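PDB 6YHH: beta-N-acetylglucosaminidase-like protein Glycoside hydrolase family 20 from Flavobacterium johnsoniae, which probably hydrolyses terminal N-acetylglucosamine units from chitin-derived oligosaccharides, acting as a family 20 beta-N-acetylhexosaminidase in bacterial chitin degradation. Local coordinates for residues Glu92-Asp97 with Leu117-Gln122; Lys193-Leu198 with Leu295-Asp300; Thr545-Tyr550 with His657-Leu662. All blocks are in the same frame, centred on the assembly; numbering follows the deposited sequence. Where two conformers were deposited one is given.

Contact 1: Glu92-Asp97 with Leu117-Gln122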
loop_
_atom_site.group_PDB
_atom_site.type_symbol
_atom_site.label_atom_id
_atom_site.label_comp_id
_atom_site.label_asym_id
_atom_site.label_seq_id
_atom_site.Cartn_x
_atom_site.Cartn_y
_atom_site.Cartn_z
ATOM N N GLU A 92 0.415 32.117 -2.116
ATOM C CA GLU A 92 0.698 30.784 -2.699
ATOM C C GLU A 92 0.802 30.894 -4.198
ATOM O O GLU A 92 0.753 29.887 -4.919
ATOM C CB GLU A 92 -0.477 29.809 -2.338
ATOM C CG GLU A 92 -0.532 29.483 -0.881
ATOM C CD GLU A 92 -1.676 28.516 -0.644
ATOM O OE1 GLU A 92 -1.453 27.316 -0.978
ATOM O OE2 GLU A 92 -2.781 28.938 -0.246
ATOM N N SER A 93 0.962 32.116 -4.685
ATOM C CA SER A 93 1.023 32.340 -6.138
ATOM C C SER A 93 2.337 31.877 -6.763
ATOM O O SER A 93 3.339 31.723 -6.071
ATOM C CB SER A 93 0.887 33.845 -6.459
ATOM O OG SER A 93 1.963 34.676 -5.995
ATOM N N TYR A 94 2.341 31.707 -8.087
ATOM C CA TYR A 94 3.557 31.364 -8.813
ATOM C C TYR A 94 3.315 31.676 -10.254
ATOM O O TYR A 94 2.137 31.806 -10.683
ATOM C CB TYR A 94 3.975 29.864 -8.658
ATOM C CG TYR A 94 2.971 28.914 -9.306
ATOM C CD1 TYR A 94 1.800 28.515 -8.618
ATOM C CD2 TYR A 94 3.110 28.511 -10.619
ATOM C CE1 TYR A 94 0.848 27.734 -9.243
ATOM C CE2 TYR A 94 2.164 27.741 -11.243
ATOM C CZ TYR A 94 1.023 27.367 -10.599
ATOM O OH TYR A 94 0.072 26.666 -11.333
ATOM N N SER A 95 4.435 31.779 -11.006
ATOM C CA SER A 95 4.388 31.756 -12.468
ATOM C C SER A 95 5.308 30.651 -12.973
ATOM O O SER A 95 6.285 30.279 -12.315
ATOM C CB SER A 95 4.806 33.087 -13.118
ATOM O OG SER A 95 6.121 33.324 -12.758
ATOM N N LEU A 96 4.880 30.068 -14.050
ATOM C CA LEU A 96 5.558 28.991 -14.722
ATOM C C LEU A 96 5.667 29.350 -16.186
ATOM O O LEU A 96 4.694 29.560 -16.862
ATOM C CB LEU A 96 4.735 27.649 -14.556
ATOM C CG LEU A 96 5.153 26.478 -15.440
ATOM C CD1 LEU A 96 6.614 26.137 -15.106
ATOM C CD2 LEU A 96 4.254 25.255 -15.199
ATOM N N ASP A 97 6.916 29.463 -16.630
ATOM C CA ASP A 97 7.211 29.836 -17.995
ATOM C C ASP A 97 8.065 28.745 -18.642
ATOM O O ASP A 97 9.175 28.474 -18.140
ATOM C CB ASP A 97 8.034 31.119 -17.939
ATOM C CG ASP A 97 8.469 31.547 -19.324
ATOM O OD1 ASP A 97 7.611 31.638 -20.182
ATOM O OD2 ASP A 97 9.669 31.710 -19.561
ATOM N N LEU A 117 5.502 23.106 -9.313
ATOM C CA LEU A 117 6.032 21.832 -9.728
ATOM C C LEU A 117 4.915 20.829 -10.103
ATOM O O LEU A 117 5.047 20.038 -11.034
ATOM C CB LEU A 117 6.890 21.242 -8.619
ATOM C CG LEU A 117 8.208 21.972 -8.284
ATOM C CD1 LEU A 117 8.765 21.328 -7.010
ATOM C CD2 LEU A 117 9.101 21.951 -9.487
ATOM N N GLU A 118 3.780 20.917 -9.402
ATOM C CA GLU A 118 2.626 20.055 -9.722
ATOM C C GLU A 118 2.023 20.413 -11.048
ATOM O O GLU A 118 1.675 19.558 -11.828
ATOM C CB GLU A 118 1.565 20.109 -8.648
ATOM C CG GLU A 118 2.091 19.638 -7.286
ATOM C CD GLU A 118 2.499 18.164 -7.243
ATOM O OE1 GLU A 118 2.127 17.370 -8.152
ATOM O OE2 GLU A 118 3.142 17.817 -6.198
ATOM N N THR A 119 1.926 21.703 -11.339
ATOM C CA THR A 119 1.436 22.124 -12.640
ATOM C C THR A 119 2.352 21.642 -13.738
ATOM O O THR A 119 1.877 21.210 -14.824
ATOM C CB THR A 119 1.269 23.660 -12.697
ATOM O OG1 THR A 119 0.488 24.063 -11.604
ATOM C CG2 THR A 119 0.620 24.092 -13.976
ATOM N N LEU A 120 3.663 21.837 -13.543
ATOM C CA LEU A 120 4.673 21.349 -14.509
ATOM C C LEU A 120 4.512 19.856 -14.825
ATOM O O LEU A 120 4.535 19.448 -15.993
ATOM C CB LEU A 120 6.107 21.737 -14.072
ATOM C CG LEU A 120 7.175 21.438 -15.105
ATOM C CD1 LEU A 120 6.920 21.920 -16.503
ATOM C CD2 LEU A 120 8.501 21.890 -14.555
ATOM N N LEU A 121 4.353 19.013 -13.814
ATOM C CA LEU A 121 4.100 17.585 -14.089
ATOM C C LEU A 121 2.889 17.378 -14.947
ATOM O O LEU A 121 2.882 16.503 -15.828
ATOM C CB LEU A 121 3.963 16.850 -12.768
ATOM C CG LEU A 121 5.272 16.672 -12.007
ATOM C CD1 LEU A 121 5.005 16.170 -10.598
ATOM C CD2 LEU A 121 6.228 15.747 -12.779
ATOM N N GLN A 122 1.841 18.187 -14.699
ATOM C CA GLN A 122 0.618 18.036 -15.504
ATOM C C GLN A 122 0.753 18.522 -16.888
ATOM O O GLN A 122 0.008 18.042 -17.773
ATOM C CB GLN A 122 -0.532 18.737 -14.810
ATOM C CG GLN A 122 -0.957 18.081 -13.491
ATOM C CD GLN A 122 -2.142 18.804 -12.844
ATOM O OE1 GLN A 122 -2.425 19.966 -13.153
ATOM N NE2 GLN A 122 -2.811 18.126 -11.893
#

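Contact 2: Lys193-Leu198 with Leu295-Asp300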
loop_
_atom_site.group_PDB
_atom_site.type_symbol
_atom_site.label_atom_id
_atom_site.label_comp_id
_atom_site.label_asym_id
_atom_site.label_seq_id
_atom_site.Cartn_x
_atom_site.Cartn_y
_atom_site.Cartn_z
ATOM N N LYS A 193 0.068 9.917 27.081
ATOM C CA LYS A 193 0.847 9.296 28.178
ATOM C C LYS A 193 0.379 9.674 29.576
ATOM O O LYS A 193 0.539 8.879 30.538
ATOM C CB LYS A 193 2.362 9.628 27.960
ATOM C CG LYS A 193 2.954 8.933 26.752
ATOM C CD LYS A 193 4.400 9.381 26.411
ATOM N N LYS A 194 -0.266 10.802 29.683
ATOM C CA LYS A 194 -0.816 11.292 30.929
ATOM C C LYS A 194 -2.258 10.930 31.190
ATOM O O LYS A 194 -2.729 11.116 32.294
ATOM C CB LYS A 194 -0.778 12.794 30.984
ATOM N N HIS A 195 -2.985 10.456 30.146
ATOM C CA HIS A 195 -4.329 9.940 30.290
ATOM C C HIS A 195 -4.394 8.597 29.623
ATOM O O HIS A 195 -5.175 8.361 28.641
ATOM C CB HIS A 195 -5.344 10.928 29.729
ATOM C CG HIS A 195 -5.477 12.128 30.609
ATOM N ND1 HIS A 195 -6.309 12.139 31.711
ATOM C CD2 HIS A 195 -4.738 13.258 30.677
ATOM C CE1 HIS A 195 -6.181 13.290 32.343
ATOM N NE2 HIS A 195 -5.218 13.973 31.749
ATOM N N PRO A 196 -3.620 7.628 30.123
ATOM C CA PRO A 196 -3.476 6.356 29.411
ATOM C C PRO A 196 -4.700 5.525 29.239
ATOM O O PRO A 196 -4.751 4.701 28.308
ATOM C CB PRO A 196 -2.419 5.608 30.236
ATOM C CG PRO A 196 -2.677 6.129 31.590
ATOM C CD PRO A 196 -2.786 7.626 31.379
ATOM N N LYS A 197 -5.726 5.728 30.051
ATOM C CA LYS A 197 -6.935 4.990 29.921
ATOM C C LYS A 197 -7.592 5.209 28.541
ATOM O O LYS A 197 -8.327 4.349 28.062
ATOM C CB LYS A 197 -7.925 5.315 30.982
ATOM C CG LYS A 197 -7.539 4.702 32.355
ATOM C CD LYS A 197 -8.675 4.820 33.387
ATOM C CE LYS A 197 -8.999 6.217 33.891
ATOM N NZ LYS A 197 -10.317 6.340 34.586
ATOM N N LEU A 198 -7.344 6.358 27.956
ATOM C CA LEU A 198 -7.941 6.598 26.598
ATOM C C LEU A 198 -7.369 5.631 25.550
ATOM O O LEU A 198 -8.109 5.193 24.649
ATOM C CB LEU A 198 -7.737 8.036 26.195
ATOM C CG LEU A 198 -8.660 9.039 26.896
ATOM C CD1 LEU A 198 -8.094 10.427 26.819
ATOM C CD2 LEU A 198 -10.124 8.983 26.391
ATOM N N LEU A 295 -10.214 17.895 30.160
ATOM C CA LEU A 295 -9.992 18.511 28.867
ATOM C C LEU A 295 -8.770 19.465 28.867
ATOM O O LEU A 295 -7.972 19.459 27.960
ATOM C CB LEU A 295 -11.240 19.214 28.333
ATOM C CG LEU A 295 -12.413 18.267 27.956
ATOM C CD1 LEU A 295 -13.712 18.971 27.666
ATOM C CD2 LEU A 295 -11.946 17.463 26.769
ATOM N N SER A 296 -8.622 20.269 29.935
ATOM C CA SER A 296 -7.492 21.182 29.999
ATOM C C SER A 296 -6.173 20.382 29.990
ATOM O O SER A 296 -5.222 20.772 29.319
ATOM C CB SER A 296 -7.620 22.091 31.239
ATOM O OG SER A 296 -6.528 22.993 31.376
ATOM N N GLU A 297 -6.130 19.280 30.722
ATOM C CA GLU A 297 -4.958 18.401 30.733
ATOM C C GLU A 297 -4.655 17.757 29.383
ATOM O O GLU A 297 -3.496 17.611 28.995
ATOM C CB GLU A 297 -5.170 17.364 31.781
ATOM C CG GLU A 297 -5.098 17.877 33.217
ATOM C CD GLU A 297 -5.389 16.829 34.259
ATOM O OE1 GLU A 297 -5.580 15.634 33.920
ATOM O OE2 GLU A 297 -5.451 17.171 35.473
ATOM N N LEU A 298 -5.707 17.332 28.734
ATOM C CA LEU A 298 -5.591 16.842 27.348
ATOM C C LEU A 298 -5.065 17.832 26.380
ATOM O O LEU A 298 -4.189 17.498 25.601
ATOM C CB LEU A 298 -6.914 16.252 26.877
ATOM C CG LEU A 298 -7.190 14.941 27.595
ATOM C CD1 LEU A 298 -8.600 14.530 27.280
ATOM C CD2 LEU A 298 -6.264 13.818 27.161
ATOM N N PHE A 299 -5.538 19.072 26.413
ATOM C CA PHE A 299 -4.970 20.104 25.559
ATOM C C PHE A 299 -3.523 20.371 25.939
ATOM O O PHE A 299 -2.691 20.583 25.105
ATOM C CB PHE A 299 -5.787 21.385 25.638
ATOM C CG PHE A 299 -7.173 21.264 25.092
ATOM C CD1 PHE A 299 -7.417 20.662 23.866
ATOM C CD2 PHE A 299 -8.261 21.782 25.803
ATOM C CE1 PHE A 299 -8.694 20.534 23.378
ATOM C CE2 PHE A 299 -9.563 21.656 25.315
ATOM C CZ PHE A 299 -9.792 21.022 24.109
ATOM N N ASP A 300 -3.206 20.365 27.225
ATOM C CA ASP A 300 -1.826 20.568 27.595
ATOM C C ASP A 300 -0.876 19.533 26.996
ATOM O O ASP A 300 0.271 19.856 26.682
ATOM C CB ASP A 300 -1.653 20.472 29.118
ATOM C CG ASP A 300 -2.110 21.672 29.880
ATOM O OD1 ASP A 300 -2.342 22.706 29.303
ATOM O OD2 ASP A 300 -2.240 21.486 31.170
#

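Contact 3: Thr545-Tyr550 with His657-Leu662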
loop_
_atom_site.group_PDB
_atom_site.type_symbol
_atom_site.label_atom_id
_atom_site.label_comp_id
_atom_site.label_asym_id
_atom_site.label_seq_id
_atom_site.Cartn_x
_atom_site.Cartn_y
_atom_site.Cartn_z
ATOM N N THR A 545 -26.697 -0.233 11.472
ATOM C CA THR A 545 -26.559 -1.521 12.116
ATOM C C THR A 545 -26.261 -2.661 11.145
ATOM O O THR A 545 -26.064 -3.804 11.589
ATOM C CB THR A 545 -27.803 -1.845 12.952
ATOM O OG1 THR A 545 -28.928 -1.866 12.073
ATOM C CG2 THR A 545 -27.935 -0.720 14.027
ATOM N N GLU A 546 -26.264 -2.410 9.845
ATOM C CA GLU A 546 -25.956 -3.453 8.884
ATOM C C GLU A 546 -24.491 -3.773 8.738
ATOM O O GLU A 546 -24.126 -4.917 8.306
ATOM C CB GLU A 546 -26.530 -3.093 7.507
ATOM C CG GLU A 546 -28.062 -3.068 7.551
ATOM C CD GLU A 546 -28.694 -2.866 6.195
ATOM O OE1 GLU A 546 -28.195 -2.109 5.387
ATOM O OE2 GLU A 546 -29.745 -3.514 5.833
ATOM N N TYR A 547 -23.640 -2.762 8.995
ATOM C CA TYR A 547 -22.182 -2.972 8.990
ATOM C C TYR A 547 -21.651 -2.419 10.313
ATOM O O TYR A 547 -21.984 -1.297 10.698
ATOM C CB TYR A 547 -21.535 -2.136 7.941
ATOM C CG TYR A 547 -21.868 -2.485 6.457
ATOM C CD1 TYR A 547 -23.067 -2.104 5.871
ATOM C CD2 TYR A 547 -20.999 -3.201 5.698
ATOM C CE1 TYR A 547 -23.366 -2.397 4.558
ATOM C CE2 TYR A 547 -21.295 -3.510 4.379
ATOM C CZ TYR A 547 -22.439 -3.099 3.801
ATOM O OH TYR A 547 -22.687 -3.334 2.421
ATOM N N GLN A 548 -20.779 -3.184 10.933
ATOM C CA GLN A 548 -20.027 -2.736 12.044
ATOM C C GLN A 548 -18.662 -2.244 11.607
ATOM O O GLN A 548 -18.246 -2.426 10.487
ATOM C CB GLN A 548 -19.816 -3.911 13.031
ATOM C CG GLN A 548 -21.100 -4.177 13.836
ATOM C CD GLN A 548 -22.233 -4.683 13.001
ATOM O OE1 GLN A 548 -22.108 -5.711 12.298
ATOM N NE2 GLN A 548 -23.292 -3.920 12.948
ATOM N N MET A 549 -17.902 -1.687 12.562
ATOM C CA MET A 549 -16.598 -1.132 12.256
ATOM C C MET A 549 -15.527 -2.272 12.026
ATOM O O MET A 549 -14.388 -1.958 11.796
ATOM C CB MET A 549 -16.133 -0.151 13.311
ATOM C CG MET A 549 -16.988 1.125 13.511
ATOM S SD MET A 549 -17.251 2.030 12.003
ATOM C CE MET A 549 -18.923 1.546 11.596
ATOM N N TYR A 550 -15.937 -3.518 12.227
ATOM C CA TYR A 550 -15.120 -4.679 11.919
ATOM C C TYR A 550 -15.729 -5.602 10.819
ATOM O O TYR A 550 -15.221 -6.723 10.600
ATOM C CB TYR A 550 -14.766 -5.482 13.199
ATOM C CG TYR A 550 -15.958 -5.812 14.001
ATOM C CD1 TYR A 550 -16.848 -6.835 13.664
ATOM C CD2 TYR A 550 -16.285 -5.019 15.124
ATOM C CE1 TYR A 550 -17.989 -7.121 14.430
ATOM C CE2 TYR A 550 -17.449 -5.257 15.831
ATOM C CZ TYR A 550 -18.266 -6.302 15.518
ATOM O OH TYR A 550 -19.375 -6.510 16.309
ATOM N N HIS A 657 -29.725 -5.592 -4.153
ATOM C CA HIS A 657 -28.656 -6.549 -4.403
ATOM C C HIS A 657 -27.297 -5.888 -4.184
ATOM O O HIS A 657 -26.930 -4.921 -4.841
ATOM C CB HIS A 657 -28.705 -7.089 -5.824
ATOM C CG HIS A 657 -30.017 -7.654 -6.153
ATOM N ND1 HIS A 657 -30.549 -8.699 -5.450
ATOM C CD2 HIS A 657 -30.958 -7.251 -7.028
ATOM C CE1 HIS A 657 -31.777 -8.947 -5.897
ATOM N NE2 HIS A 657 -32.031 -8.111 -6.881
ATOM N N ALA A 658 -26.554 -6.462 -3.231
ATOM C CA ALA A 658 -25.105 -6.165 -3.061
ATOM C C ALA A 658 -24.822 -4.737 -2.628
ATOM O O ALA A 658 -23.675 -4.306 -2.695
ATOM C CB ALA A 658 -24.294 -6.585 -4.244
ATOM N N ASP A 659 -25.841 -3.977 -2.172
ATOM C CA ASP A 659 -25.662 -2.583 -1.812
ATOM C C ASP A 659 -25.074 -1.767 -2.940
ATOM O O ASP A 659 -24.360 -0.827 -2.730
ATOM C CB ASP A 659 -24.841 -2.468 -0.486
ATOM C CG ASP A 659 -25.686 -2.769 0.761
ATOM O OD1 ASP A 659 -26.962 -2.713 0.673
ATOM O OD2 ASP A 659 -25.131 -3.144 1.840
ATOM N N VAL A 660 -25.496 -2.090 -4.162
ATOM C CA VAL A 660 -25.201 -1.238 -5.286
ATOM C C VAL A 660 -26.494 -1.030 -6.096
ATOM O O VAL A 660 -27.498 -1.721 -5.857
ATOM C CB VAL A 660 -24.150 -1.831 -6.246
ATOM C CG1 VAL A 660 -22.834 -2.053 -5.541
ATOM C CG2 VAL A 660 -24.608 -3.152 -6.855
ATOM N N GLU A 661 -26.389 -0.131 -7.066
ATOM C CA GLU A 661 -27.418 0.156 -8.016
ATOM C C GLU A 661 -26.853 0.197 -9.413
ATOM O O GLU A 661 -25.697 0.494 -9.657
ATOM C CB GLU A 661 -28.072 1.477 -7.670
ATOM C CG GLU A 661 -27.208 2.718 -7.807
ATOM C CD GLU A 661 -27.767 3.963 -7.184
ATOM O OE1 GLU A 661 -28.663 3.846 -6.332
ATOM O OE2 GLU A 661 -27.276 5.086 -7.498
ATOM N N LEU A 662 -27.719 -0.136 -10.368
ATOM C CA LEU A 662 -27.404 0.028 -11.783
ATOM C C LEU A 662 -27.619 1.463 -12.258
ATOM O O LEU A 662 -28.732 1.976 -12.207
ATOM C CB LEU A 662 -28.277 -0.914 -12.668
ATOM C CG LEU A 662 -27.958 -2.401 -12.647
ATOM C CD1 LEU A 662 -29.129 -3.208 -13.254
ATOM C CD2 LEU A 662 -26.641 -2.687 -13.328
#

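Contact 1: Glu92-Asp97 with Leu117-Gln122
L96 and T119 bury the most surface here, with Y94 beside them, where strand 94-99 packs against helix 110-123 in the alpha/beta domain of the family 20 fold. The helix lies on one face of the mixed sheet; the axes of 94-97 and 117-122 approach to 9.4 Å at a crossing angle of -32°. Within the sheet, strand 94-99 is flanked by strands 102-107 and 131-140, both antiparallel to it. Y94 and L96, two positions apart, each send CB toward the helix. Y94 OH and T119 OG1 are hydrogen-bonded at 2.6 Å, and either may be the donor. T119 OG1 approaches the tyrosine obliquely to its ring, while the methyl CG2 passes 3.7 Å from Y94 OH and on to L96. Because OG1 sits beside the backbone N of T119 (chi1 -52°), it also stays near the carbonyl of H115 one turn back, to which it makes a weak bond. K174, from the catalytic domain, bonds the same oxygen, and D140 is a weak second partner of Y94 OH, so the buried hydroxyl pair lies within a small polar network joining the sheet, helix and barrel domain. A phenylalanine in place of Y94 would probably leave T119 OG1 without its mate from the strand, and D140 without its weak one. L96 supplies the apolar half. With its CG anti to the backbone N (chi1 168°), the branch CD2 leans onto the helix, meeting the T119 methyl CG2 at 4.0 Å and L120 CB at 4.1 Å. F133 and F48 extend this apolar layer around L120. The nearest approach of L96 to the helix backbone is CD2 to L120 N, at 3.8 Å.

Contact 2: Lys193-Leu198 with Leu295-Asp300
The imidazole of H195 has L298 CG over one face and the E297 carboxylate at its edge, with E297 CD in the ring plane. Through this cluster the loop leading into helix 197-202 rests on helix 289-302, one of the outer helices of the TIM barrel that forms the catalytic domain. Ring and carboxylate planes differ by 36°, and the two side chains cross at about a right angle. H195 NE2 gives a weak, strongly bent hydrogen bond to E297 OE1 (2.8 Å, 117° at the hydrogen), and the carboxylate oxygen is less surely placed. The firmer polar anchor of the histidine is on the other nitrogen, where ND1 bonds the hydroxyl of Y244. The aliphatic part of E297 also lies close, CB being 3.4 Å from H195 NE2. L298 does the apolar work: its branch CD2 comes obliquely to the ring, 3.9 Å from H195 CD2. T192 touches both L198 and L298, and E301, on helix 289-302, accepts a bond from the backbone N of K193, so the loop is fastened to the helix at more than one point. Away from this loop, L295 and F299 pack on helix 341-358. L198 and L298 reach toward each other tip to tip, the methyl CD1 of L198 standing 3.9 Å from CD2 of L298.

Contact 3: Thr545-Tyr550 with His657-Leu662
The phenol end of Y547 meets the carboxylate of D659, carrying a loop of the chain onto the turn ahead of strand 660-662. The two side chains come from opposite directions. Y547 OH donates to D659 OD2 over 2.5 Å, a short bond that uses the anti lone pair of the oxygen, the one turned away from OD1. OD2 lies in the plane of the tyrosine ring, at its edge and 3.3 Å from CE1, while the carboxylate itself is twisted 41° from that plane. D659 has a left-handed backbone conformation (phi 55°), at a bend closed by V660 N bonding H657 O; its own backbone pairs with L535, next to the two-stranded antiparallel sheet of 532-534 and 660-662. The ring of F553 meets that of Y547, and F59 of the second subunit meets it at about 65°, which places this link at the interface with that subunit. R540 NE also bonds the phenol oxygen, so Y547 OH is gripped twice. With R540 NE donating to the phenol oxygen and D659 OD2 accepting its hydrogen, the O-H is probably polarised and its bond to D659 strengthened.

How the contacts relate
From the N terminus the three contacts follow in series; none nests in or crosses another. Contact 1 closes the shortest loop, 19 residues that include strand 102-107, and stays within the first alpha/beta domain. Contact 2 spans 96 residues of the catalytic barrel, joining the start of helix 197-202 to helix 289-302. Contact 3 reaches over 106 mostly helical residues to bring the loop after strand 532-534 to the turn just ahead of strand 660-662, near the C terminus. Contacts 1 and 3 lie on opposite sides of the chain's centre, their own centres 42 Å apart. Contacts 2 and 3 are nearer, with closest atoms about 15 Å apart, yet do not touch.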